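Side-chain contacts in beta-galactosidase (Marinomonas sp. ef1, PDB 6Y2K), which probably hydrolyses terminal beta-galactosides such as lactose as a cold-active, hexameric family GH42 beta-galactosidase: residues A[166-171]-A[501-506]; A[172-175]-A[179-182]. All coordinates share one frame; numbering follows the deposited sequence.

Interaction 1 of 2, residues A[166-171]-A[501-506]; sequences EKYGTV and TETYQI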
ATOM      1  N   GLU A 166      31.491  39.611  33.176  1.00 23.90           N
ATOM      2  CA  GLU A 166      32.094  40.398  32.095  1.00 25.70           C
ATOM      3  C   GLU A 166      31.049  40.940  31.109  1.00 24.53           C
ATOM      4  O   GLU A 166      31.128  42.092  30.700  1.00 23.11           O
ATOM      5  CB  GLU A 166      33.151  39.550  31.369  1.00 28.56           C
ATOM      6  CG  GLU A 166      33.935  40.239  30.259  1.00 33.26           C
ATOM      7  CD  GLU A 166      34.686  41.481  30.713  1.00 37.85           C
ATOM      8  OE1 GLU A 166      35.201  41.493  31.856  1.00 41.30           O
ATOM      9  OE2 GLU A 166      34.759  42.449  29.914  1.00 42.39           O
ATOM     10  N   LYS A 167      30.070  40.117  30.741  1.00 22.79           N
ATOM     11  CA  LYS A 167      29.010  40.545  29.825  1.00 22.09           C
ATOM     12  C   LYS A 167      28.052  41.562  30.441  1.00 20.92           C
ATOM     13  O   LYS A 167      27.773  42.580  29.821  1.00 20.98           O
ATOM     14  CB  LYS A 167      28.204  39.344  29.307  1.00 22.01           C
ATOM     15  CG  LYS A 167      27.103  39.730  28.329  1.00 22.16           C
ATOM     16  CD  LYS A 167      26.506  38.516  27.641  1.00 22.32           C
ATOM     17  CE  LYS A 167      25.412  38.945  26.682  1.00 22.60           C
ATOM     18  NZ  LYS A 167      24.913  37.818  25.851  1.00 22.99           N
ATOM     19  N   TYR A 168      27.541  41.277  31.633  1.00 20.01           N
ATOM     20  CA  TYR A 168      26.456  42.070  32.228  1.00 20.17           C
ATOM     21  C   TYR A 168      26.876  43.131  33.256  1.00 20.41           C
ATOM     22  O   TYR A 168      26.116  44.090  33.496  1.00 20.37           O
ATOM     23  CB  TYR A 168      25.411  41.126  32.847  1.00 20.26           C
ATOM     24  CG  TYR A 168      24.708  40.307  31.791  1.00 20.05           C
ATOM     25  CD1 TYR A 168      23.779  40.894  30.941  1.00 19.95           C
ATOM     26  CD2 TYR A 168      25.015  38.957  31.600  1.00 20.06           C
ATOM     27  CE1 TYR A 168      23.145  40.157  29.943  1.00 20.11           C
ATOM     28  CE2 TYR A 168      24.393  38.213  30.606  1.00 19.69           C
ATOM     29  CZ  TYR A 168      23.458  38.811  29.781  1.00 19.75           C
ATOM     30  OH  TYR A 168      22.836  38.091  28.793  1.00 18.99           O
ATOM     31  N   GLY A 169      28.039  42.950  33.887  1.00 20.67           N
ATOM     32  CA  GLY A 169      28.513  43.852  34.944  1.00 20.72           C
ATOM     33  C   GLY A 169      27.899  43.580  36.310  1.00 20.22           C
ATOM     34  O   GLY A 169      28.619  43.311  37.272  1.00 20.68           O
ATOM     35  N   THR A 170      26.572  43.679  36.399  1.00 20.25           N
ATOM     36  CA  THR A 170      25.828  43.398  37.617  1.00 20.29           C
ATOM     37  C   THR A 170      24.842  42.257  37.386  1.00 20.39           C
ATOM     38  O   THR A 170      24.350  42.057  36.262  1.00 19.70           O
ATOM     39  CB  THR A 170      25.038  44.635  38.078  1.00 20.76           C
ATOM     40  OG1 THR A 170      24.024  44.948  37.120  1.00 20.74           O
ATOM     41  CG2 THR A 170      25.958  45.846  38.244  1.00 21.09           C
ATOM     42  N   VAL A 171      24.549  41.507  38.446  1.00 19.98           N
ATOM     43  CA  VAL A 171      23.514  40.472  38.370  1.00 20.28           C
ATOM     44  C   VAL A 171      22.115  41.062  38.100  1.00 20.67           C
ATOM     45  O   VAL A 171      21.261  40.405  37.496  1.00 20.49           O
ATOM     46  CB  VAL A 171      23.515  39.577  39.626  1.00 20.25           C
ATOM     47  CG1 VAL A 171      22.972  40.324  40.843  1.00 20.06           C
ATOM     48  CG2 VAL A 171      22.745  38.286  39.360  1.00 20.55           C
ATOM     49  N   THR A 501      15.531  39.270  20.348  1.00 18.64           N
ATOM     50  CA  THR A 501      16.556  40.211  20.802  1.00 19.53           C
ATOM     51  C   THR A 501      17.869  39.451  21.098  1.00 21.02           C
ATOM     52  O   THR A 501      17.924  38.215  21.024  1.00 20.65           O
ATOM     53  CB  THR A 501      16.105  40.946  22.081  1.00 19.72           C
ATOM     54  OG1 THR A 501      15.907  39.994  23.131  1.00 19.98           O
ATOM     55  CG2 THR A 501      14.796  41.745  21.846  1.00 19.33           C
ATOM     56  N   GLU A 502      18.919  40.196  21.442  1.00 21.24           N
ATOM     57  CA  GLU A 502      20.212  39.599  21.807  1.00 22.17           C
ATOM     58  C   GLU A 502      20.120  38.670  23.029  1.00 21.80           C
ATOM     59  O   GLU A 502      20.866  37.690  23.114  1.00 20.96           O
ATOM     60  CB  GLU A 502      21.267  40.695  22.067  1.00 23.52           C
ATOM     61  CG  GLU A 502      22.727  40.251  21.867  1.00 24.64           C
ATOM     62  CD  GLU A 502      23.346  39.446  23.017  1.00 25.31           C
ATOM     63  OE1 GLU A 502      22.932  39.597  24.183  1.00 24.58           O
ATOM     64  OE2 GLU A 502      24.282  38.660  22.743  1.00 28.26           O
ATOM     65  N   THR A 503      19.204  38.972  23.952  1.00 21.09           N
ATOM     66  CA  THR A 503      19.096  38.256  25.222  1.00 22.32           C
ATOM     67  C   THR A 503      17.902  37.277  25.279  1.00 20.75           C
ATOM     68  O   THR A 503      17.434  36.949  26.370  1.00 20.64           O
ATOM     69  CB  THR A 503      19.002  39.270  26.388  1.00 24.23           C
ATOM     70  OG1 THR A 503      17.789  40.011  26.269  1.00 25.72           O
ATOM     71  CG2 THR A 503      20.177  40.252  26.348  1.00 25.94           C
ATOM     72  N   TYR A 504      17.448  36.811  24.107  1.00 19.59           N
ATOM     73  CA  TYR A 504      16.374  35.832  23.961  1.00 18.70           C
ATOM     74  C   TYR A 504      15.019  36.373  24.455  1.00 18.54           C
ATOM     75  O   TYR A 504      14.356  35.764  25.289  1.00 18.25           O
ATOM     76  CB  TYR A 504      16.750  34.489  24.626  1.00 18.13           C
ATOM     77  CG  TYR A 504      16.338  33.264  23.827  1.00 17.84           C
ATOM     78  CD1 TYR A 504      15.019  33.080  23.409  1.00 17.47           C
ATOM     79  CD2 TYR A 504      17.274  32.276  23.496  1.00 17.69           C
ATOM     80  CE1 TYR A 504      14.646  31.960  22.677  1.00 17.28           C
ATOM     81  CE2 TYR A 504      16.910  31.158  22.763  1.00 17.26           C
ATOM     82  CZ  TYR A 504      15.593  30.998  22.356  1.00 17.07           C
ATOM     83  OH  TYR A 504      15.236  29.894  21.619  1.00 16.42           O
ATOM     84  N   GLN A 505      14.623  37.529  23.927  1.00 18.61           N
ATOM     85  CA  GLN A 505      13.275  38.051  24.141  1.00 19.28           C
ATOM     86  C   GLN A 505      12.637  38.407  22.810  1.00 19.33           C
ATOM     87  O   GLN A 505      13.335  38.598  21.816  1.00 19.14           O
ATOM     88  CB  GLN A 505      13.280  39.288  25.051  1.00 19.43           C
ATOM     89  CG  GLN A 505      13.848  39.050  26.446  1.00 19.82           C
ATOM     90  CD  GLN A 505      13.571  40.192  27.414  1.00 20.73           C
ATOM     91  OE1 GLN A 505      12.635  40.974  27.222  1.00 20.47           O
ATOM     92  NE2 GLN A 505      14.375  40.278  28.480  1.00 20.18           N
ATOM     93  N   ILE A 506      11.310  38.524  22.804  1.00 19.37           N
ATOM     94  CA  ILE A 506      10.582  38.951  21.606  1.00 19.69           C
ATOM     95  C   ILE A 506      10.762  40.467  21.466  1.00 20.41           C
ATOM     96  O   ILE A 506      10.572  41.178  22.447  1.00 21.32           O
ATOM     97  CB  ILE A 506       9.087  38.587  21.692  1.00 19.58           C
ATOM     98  CG1 ILE A 506       8.931  37.056  21.771  1.00 19.58           C
ATOM     99  CG2 ILE A 506       8.328  39.175  20.508  1.00 19.10           C
ATOM    100  CD1 ILE A 506       7.520  36.572  22.017  1.00 19.76           C
TER
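Lys167 and Glu502 reach toward each other from opposite directions and join the Beta-galactosidase family region to the trimerisation region by a salt bridge. The lysine chain is extended, with CG anti to the backbone N (chi1 -179°), and delivers its ammonium to the mouth of the carboxylate. Lys167 NZ lies 3.1 Å from Glu502 OE1 and 3.3 Å from Glu502 OE2, and both oxygens use their syn lone pairs, so one ammonium is shared by the pair. Glu502 bends at chi2 (-79°), which turns its carboxylate to meet the lysine. The ammonium is held more strongly by Asp210 OD1, in a salt bridge outside the two segments; Asp210 OD2 is hydrogen-bonded to Tyr168 OH. Two carboxylates probably offset the charge of Lys167 and of the nearby Arg213, which itself bonds to Glu502 O. With Glu502 replaced by an alanine, Lys167 would probably keep Asp210 but lose its charged mate on the loop, leaving the direct contact to Tyr168 and Thr503. There Tyr168 OH comes 4.2 Å from Thr503 CG2, a loose van der Waals contact of hydroxyl with methyl, while Lys167 CG sits 3.8 Å above the centre of the Tyr168 ring plane. Thr503 OG1 is bonded to Ala177 O, an acceptor it shares with Gln505 NE2, and Thr503 O is taken by Ser206 OG. Within the loop Gln505 N bonds to Thr501 OG1 at 2.9 Å, and a type I turn runs from Thr501 to Tyr504. The contact lies at the surface, where the C-terminal end of helix 154-168 faces the loop between strands 490-493 and 521-528; helix 205-233 supplies Asp210 and Ser206, helix 171-178 supplies Ala177, and Gln363 of a second subunit bonds to Tyr504 O.

Interaction 2 of 2, residues A[172-175]-A[179-182]; sequences EALN and GNVF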
ATOM      1  N   GLU A 172      21.896  42.308  38.521  1.00 21.25           N
ATOM      2  CA  GLU A 172      20.642  43.018  38.261  1.00 22.65           C
ATOM      3  C   GLU A 172      20.402  43.127  36.750  1.00 21.57           C
ATOM      4  O   GLU A 172      19.291  42.856  36.263  1.00 21.37           O
ATOM      5  CB  GLU A 172      20.651  44.422  38.907  1.00 24.88           C
ATOM      6  CG  GLU A 172      20.479  44.457  40.435  1.00 27.73           C
ATOM      7  CD  GLU A 172      21.659  43.895  41.260  1.00 29.32           C
ATOM      8  OE1 GLU A 172      22.844  44.054  40.857  1.00 27.74           O
ATOM      9  OE2 GLU A 172      21.386  43.275  42.326  1.00 32.18           O
ATOM     10  N   ALA A 173      21.449  43.501  36.017  1.00 20.22           N
ATOM     11  CA  ALA A 173      21.389  43.594  34.561  1.00 19.78           C
ATOM     12  C   ALA A 173      21.131  42.240  33.900  1.00 19.24           C
ATOM     13  O   ALA A 173      20.374  42.160  32.926  1.00 18.83           O
ATOM     14  CB  ALA A 173      22.665  44.216  34.001  1.00 19.86           C
ATOM     15  N   LEU A 174      21.751  41.186  34.431  1.00 18.27           N
ATOM     16  CA  LEU A 174      21.511  39.828  33.947  1.00 17.92           C
ATOM     17  C   LEU A 174      20.052  39.408  34.184  1.00 18.26           C
ATOM     18  O   LEU A 174      19.419  38.844  33.274  1.00 18.35           O
ATOM     19  CB  LEU A 174      22.484  38.842  34.605  1.00 17.83           C
ATOM     20  CG  LEU A 174      22.370  37.344  34.256  1.00 17.74           C
ATOM     21  CD1 LEU A 174      23.717  36.649  34.434  1.00 17.20           C
ATOM     22  CD2 LEU A 174      21.265  36.656  35.069  1.00 17.87           C
ATOM     23  N   ASN A 175      19.523  39.676  35.384  1.00 17.36           N
ATOM     24  CA  ASN A 175      18.137  39.305  35.718  1.00 17.79           C
ATOM     25  C   ASN A 175      17.137  39.993  34.792  1.00 18.57           C
ATOM     26  O   ASN A 175      16.135  39.387  34.394  1.00 17.23           O
ATOM     27  CB  ASN A 175      17.785  39.619  37.183  1.00 17.65           C
ATOM     28  CG  ASN A 175      18.431  38.661  38.174  1.00 17.60           C
ATOM     29  OD1 ASN A 175      18.583  37.451  37.911  1.00 16.29           O
ATOM     30  ND2 ASN A 175      18.785  39.191  39.349  1.00 16.91           N
ATOM     31  N   GLY A 179      14.950  37.928  31.980  1.00 16.68           N
ATOM     32  CA  GLY A 179      13.560  37.899  32.440  1.00 16.00           C
ATOM     33  C   GLY A 179      13.329  36.981  33.638  1.00 15.86           C
ATOM     34  O   GLY A 179      12.301  36.299  33.721  1.00 15.09           O
ATOM     35  N   ASN A 180      14.260  37.009  34.595  1.00 15.64           N
ATOM     36  CA  ASN A 180      14.261  36.055  35.715  1.00 15.57           C
ATOM     37  C   ASN A 180      13.171  36.292  36.765  1.00 15.69           C
ATOM     38  O   ASN A 180      13.050  35.503  37.711  1.00 15.92           O
ATOM     39  CB  ASN A 180      15.646  35.987  36.376  1.00 15.55           C
ATOM     40  CG  ASN A 180      16.661  35.220  35.540  1.00 15.74           C
ATOM     41  OD1 ASN A 180      16.295  34.378  34.703  1.00 15.36           O
ATOM     42  ND2 ASN A 180      17.950  35.498  35.770  1.00 14.98           N
ATOM     43  N   VAL A 181      12.372  37.350  36.605  1.00 15.45           N
ATOM     44  CA  VAL A 181      11.111  37.462  37.355  1.00 15.72           C
ATOM     45  C   VAL A 181      10.205  36.243  37.110  1.00 15.75           C
ATOM     46  O   VAL A 181       9.493  35.783  38.018  1.00 16.31           O
ATOM     47  CB  VAL A 181      10.366  38.782  37.026  1.00 16.16           C
ATOM     48  CG1 VAL A 181       9.886  38.817  35.576  1.00 16.28           C
ATOM     49  CG2 VAL A 181       9.202  38.990  37.994  1.00 16.21           C
ATOM     50  N   PHE A 182      10.260  35.717  35.885  1.00 15.52           N
ATOM     51  CA  PHE A 182       9.532  34.514  35.494  1.00 15.56           C
ATOM     52  C   PHE A 182       9.955  33.306  36.342  1.00 15.47           C
ATOM     53  O   PHE A 182      11.151  33.046  36.526  1.00 15.55           O
ATOM     54  CB  PHE A 182       9.765  34.244  33.996  1.00 15.61           C
ATOM     55  CG  PHE A 182       8.904  33.156  33.426  1.00 15.46           C
ATOM     56  CD1 PHE A 182       7.559  33.386  33.158  1.00 15.60           C
ATOM     57  CD2 PHE A 182       9.441  31.901  33.144  1.00 15.76           C
ATOM     58  CE1 PHE A 182       6.754  32.384  32.638  1.00 15.50           C
ATOM     59  CE2 PHE A 182       8.647  30.896  32.605  1.00 15.67           C
ATOM     60  CZ  PHE A 182       7.302  31.138  32.349  1.00 15.73           C
TER
HETATM   61  O   HOH W   1      13.106  39.972  35.180  1.00 19.88           O
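A C-terminal helix cap, largely buried, closes helix 171-178 in the long excursion between barrel strands 134-138 and 238-244. Asn175 and Asn180 carry it, once through the backbone and once through their side chains. Asn180 N donates to Asn175 O at 3.0 Å in a nearly straight bond lying in the carbonyl plane. Alongside it, Asn180 ND2 donates to Asn175 OD1, also at 3.0 Å, with an N-H...acceptor angle of 175°. This amide bond is well formed at both ends: the acceptor oxygen offers an in-plane lone pair and lies almost in the amide plane of Asn180, although the two amide planes are turned 68° apart and the side chains meet at about a right angle. In Asn180 CG stands beside the backbone N, anti to the carbonyl carbon (chi1 -75°), which brings ND2 back beside the last turn of the helix, to Asn175 OD1. The other ends of both amides are used too: Asn175 ND2 bonds to Tyr187 O, and Asn180 OD1 receives Asn204 ND2, which probably fixes the rotation of both amides. Leu174 CD2 lies 3.6 Å from Asn180 ND2 and puts a methyl against the amide nitrogen; Leu174 also packs on Leu164 and Tyr168 of helix 154-168. A water bridges the same helix end, donating a hydrogen bond to Asn175 O at 3.2 Å and accepting one from Val181 N at 3.1 Å. Beyond it the chain turns again, Phe182 N bonding to Gly179 O at 3.0 Å, and Val181 packs on His11 of a second subunit. Gly179, with positive phi, followed by a six-to-one backbone bond from Asn180 to Asn175, is characteristic of a Schellman motif, here reinforced by a side-chain amide bond.

From the N terminus the chain builds the first four barrel strands, then leaves strand 134-138 for helices 154-168, 171-178 and 205-233 before returning at strand 238-244. Interaction 2 closes a tight local loop at the end of helix 171-178, only a few residues long. Interaction 1 closes a far larger one, about 330 residues, from the end of helix 154-168 across the rest of the barrel to the 501-506 loop of the trimerisation region, and so encloses interaction 2. Their centres are 9 Å apart. Tyr168 packs against Ala173 and Leu174, while Gln505 approaches Gly179; both sites also meet a second subunit.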